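Side-chain contact in putative sugar binding protein (Bacteroides vulgatus ATCC 8482, PDB 3KEZ), which probably binds sugars at the bacterial outer membrane as a calcium-containing member of the SusD family of nutrient-binding proteins: residues T64-Y68 with R69-T73. Residues are numbered along the deposited sequence; the frame is centred on the assembly and turned at random. Where two conformers were deposited one is given.
Sequences TGNYY and RFNFT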
ATOM      1  N   THR A  64      -3.720 -16.964   0.678  1.00 12.10           N
ATOM      2  CA  THR A  64      -2.443 -16.368   0.197  1.00 10.80           C
ATOM      3  C   THR A  64      -1.489 -17.358  -0.462  1.00 12.31           C
ATOM      4  O   THR A  64      -0.428 -16.966  -1.009  1.00  9.20           O
ATOM      5  CB  THR A  64      -1.709 -15.675   1.323  1.00 11.74           C
ATOM      6  OG1 THR A  64      -1.566 -16.568   2.445  1.00  7.91           O
ATOM      7  CG2 THR A  64      -2.478 -14.444   1.740  1.00  5.48           C
ATOM      8  N   GLY A  65      -1.883 -18.629  -0.453  1.00 10.89           N
ATOM      9  CA  GLY A  65      -1.005 -19.718  -0.865  1.00 10.75           C
ATOM     10  C   GLY A  65      -0.476 -19.539  -2.277  1.00 11.62           C
ATOM     11  O   GLY A  65       0.740 -19.542  -2.477  1.00 11.76           O
ATOM     12  N   ASN A  66      -1.383 -19.323  -3.246  1.00 11.62           N
ATOM     13  CA  ASN A  66      -0.990 -19.221  -4.660  1.00 10.92           C
ATOM     14  C   ASN A  66      -0.140 -17.956  -4.958  1.00 11.14           C
ATOM     15  O   ASN A  66       0.744 -17.982  -5.832  1.00 10.20           O
ATOM     16  CB  ASN A  66      -2.188 -19.252  -5.567  1.00 11.05           C
ATOM     17  CG  ASN A  66      -2.783 -20.642  -5.713  1.00 13.68           C
ATOM     18  OD1 ASN A  66      -2.108 -21.674  -5.578  1.00 17.72           O
ATOM     19  ND2 ASN A  66      -4.065 -20.670  -5.976  1.00 15.91           N
ATOM     20  N   TYR A  67      -0.362 -16.887  -4.198  1.00  9.37           N
ATOM     21  CA  TYR A  67       0.522 -15.695  -4.287  1.00  8.86           C
ATOM     22  C   TYR A  67       1.926 -15.982  -3.742  1.00 10.19           C
ATOM     23  O   TYR A  67       2.912 -15.689  -4.406  1.00  7.42           O
ATOM     24  CB  TYR A  67      -0.079 -14.505  -3.542  1.00  8.76           C
ATOM     25  CG  TYR A  67      -1.432 -14.131  -4.080  1.00 10.10           C
ATOM     26  CD1 TYR A  67      -2.594 -14.788  -3.653  1.00  9.71           C
ATOM     27  CD2 TYR A  67      -1.553 -13.166  -5.071  1.00 12.51           C
ATOM     28  CE1 TYR A  67      -3.860 -14.417  -4.165  1.00 12.16           C
ATOM     29  CE2 TYR A  67      -2.790 -12.807  -5.581  1.00 12.60           C
ATOM     30  CZ  TYR A  67      -3.931 -13.431  -5.129  1.00  9.75           C
ATOM     31  OH  TYR A  67      -5.128 -13.053  -5.686  1.00 12.01           O
ATOM     32  N   TYR A  68       1.996 -16.527  -2.514  1.00 13.52           N
ATOM     33  CA  TYR A  68       3.281 -16.921  -1.862  1.00 12.05           C
ATOM     34  C   TYR A  68       4.088 -17.912  -2.726  1.00 12.06           C
ATOM     35  O   TYR A  68       5.323 -17.795  -2.855  1.00 13.24           O
ATOM     36  CB  TYR A  68       3.009 -17.507  -0.457  1.00 10.61           C
ATOM     37  CG  TYR A  68       4.140 -18.291   0.135  1.00  6.76           C
ATOM     38  CD1 TYR A  68       5.306 -17.670   0.518  1.00  8.69           C
ATOM     39  CD2 TYR A  68       4.040 -19.674   0.330  1.00  8.56           C
ATOM     40  CE1 TYR A  68       6.377 -18.400   1.044  1.00 10.07           C
ATOM     41  CE2 TYR A  68       5.094 -20.406   0.866  1.00 10.71           C
ATOM     42  CZ  TYR A  68       6.262 -19.771   1.203  1.00 11.79           C
ATOM     43  OH  TYR A  68       7.329 -20.482   1.742  1.00 11.91           O
ATOM     44  N   ARG A  69       3.401 -18.889  -3.307  1.00  8.21           N
ATOM     45  CA  ARG A  69       4.041 -19.930  -4.081  1.00 11.33           C
ATOM     46  C   ARG A  69       4.304 -19.545  -5.542  1.00 11.54           C
ATOM     47  O   ARG A  69       4.893 -20.350  -6.297  1.00 15.36           O
ATOM     48  CB  ARG A  69       3.208 -21.236  -4.040  1.00 12.07           C
ATOM     49  CG  ARG A  69       3.198 -21.907  -2.694  1.00 18.63           C
ATOM     50  CD  ARG A  69       2.391 -23.183  -2.632  1.00 21.04           C
ATOM     51  NE  ARG A  69       2.766 -24.126  -3.684  1.00 26.49           N
ATOM     52  CZ  ARG A  69       1.936 -24.728  -4.538  1.00 30.97           C
ATOM     53  NH1 ARG A  69       0.623 -24.540  -4.493  1.00 27.01           N
ATOM     54  NH2 ARG A  69       2.435 -25.558  -5.456  1.00 40.87           N
ATOM     55  N   PHE A  70       3.875 -18.348  -5.933  1.00 11.66           N
ATOM     56  CA  PHE A  70       3.862 -17.923  -7.321  1.00 13.24           C
ATOM     57  C   PHE A  70       3.293 -19.013  -8.213  1.00 14.01           C
ATOM     58  O   PHE A  70       3.928 -19.437  -9.181  1.00 16.25           O
ATOM     59  CB  PHE A  70       5.275 -17.551  -7.770  1.00 10.73           C
ATOM     60  CG  PHE A  70       5.849 -16.446  -6.994  1.00 11.33           C
ATOM     61  CD1 PHE A  70       5.526 -15.128  -7.308  1.00 12.94           C
ATOM     62  CD2 PHE A  70       6.689 -16.696  -5.913  1.00 10.29           C
ATOM     63  CE1 PHE A  70       6.060 -14.100  -6.585  1.00 13.74           C
ATOM     64  CE2 PHE A  70       7.207 -15.669  -5.180  1.00  5.88           C
ATOM     65  CZ  PHE A  70       6.907 -14.365  -5.527  1.00  6.81           C
ATOM     66  N   ASN A  71       2.096 -19.463  -7.872  1.00 13.69           N
ATOM     67  CA  ASN A  71       1.491 -20.624  -8.491  1.00 13.07           C
ATOM     68  C   ASN A  71       0.463 -20.278  -9.555  1.00 14.15           C
ATOM     69  O   ASN A  71      -0.236 -21.170 -10.022  1.00 16.32           O
ATOM     70  CB  ASN A  71       0.804 -21.474  -7.402  1.00 12.65           C
ATOM     71  CG  ASN A  71       0.561 -22.887  -7.834  1.00 16.19           C
ATOM     72  OD1 ASN A  71       1.427 -23.501  -8.441  1.00 18.22           O
ATOM     73  ND2 ASN A  71      -0.623 -23.427  -7.509  1.00 12.99           N
ATOM     74  N   PHE A  72       0.306 -19.013  -9.931  1.00 13.92           N
ATOM     75  CA  PHE A  72      -0.725 -18.674 -10.932  1.00 15.84           C
ATOM     76  C   PHE A  72      -0.237 -18.840 -12.366  1.00 16.18           C
ATOM     77  O   PHE A  72       0.971 -18.705 -12.661  1.00 17.69           O
ATOM     78  CB  PHE A  72      -1.279 -17.252 -10.762  1.00 16.15           C
ATOM     79  CG  PHE A  72      -2.127 -17.053  -9.514  1.00 15.72           C
ATOM     80  CD1 PHE A  72      -3.295 -17.755  -9.327  1.00 17.94           C
ATOM     81  CD2 PHE A  72      -1.747 -16.136  -8.556  1.00 17.67           C
ATOM     82  CE1 PHE A  72      -4.080 -17.557  -8.192  1.00 20.98           C
ATOM     83  CE2 PHE A  72      -2.522 -15.936  -7.434  1.00 12.93           C
ATOM     84  CZ  PHE A  72      -3.690 -16.646  -7.252  1.00 14.23           C
ATOM     85  N   THR A  73      -1.188 -19.144 -13.245  1.00 14.25           N
ATOM     86  CA  THR A  73      -0.954 -19.277 -14.680  0.60 13.43           C
ATOM     87  C   THR A  73      -1.843 -18.284 -15.394  1.00 13.10           C
ATOM     88  O   THR A  73      -2.757 -17.712 -14.795  1.00 12.43           O
ATOM     89  CB  THR A  73      -1.379 -20.656 -15.272  0.60 13.21           C
ATOM     90  OG1 THR A  73      -2.806 -20.720 -15.344  0.60  3.67           O
ATOM     91  CG2 THR A  73      -0.837 -21.841 -14.471  0.60 14.90           C
TER
HETATM   92  O   HOH W   1      -0.808 -22.719  -3.433  1.00 23.27           O
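Asn66 and Asn71 join backbone to backbone where the short helix 65-68 ends in a Schellman motif. Asn71 N reaches Asn66 O at 2.9 Å in an almost straight bond (176°). Phe70 N bonds back to Tyr67 O at 3.2 Å. Phe70 takes the positive phi of the turn, where glycine is the usual choice; its buried ring, packed edge-to-face with Tyr431 and Phe435, probably accounts for a phenylalanine here.

Among the polar side chains, Asn71 ND2 donates to Asn66 OD1 at 3.0 Å, from above the Asn66 carbonyl plane, with the two amides tilted against each other. A water joins the same OD1 to Arg69 NH1, so an amide suits Asn66 because its carbonyl oxygen accepts from both Asn71 ND2 and the water.

The aromatic contacts gather on Phe72. Its chi1 of -69°, with CG anti to the carbonyl carbon, turns the ring back to Asn66 and Tyr67, and it takes Asn66 CB over one face in a CH-pi contact. Its edge meets Tyr67 in a T-shaped pair, planes at 78°. With an alanine at Tyr67, the edge of Phe72 would probably lose the aromatic face it points into. Phe72 CE2 sits over the centre of the Tyr67 ring, 3.6 Å from Tyr67 CE2.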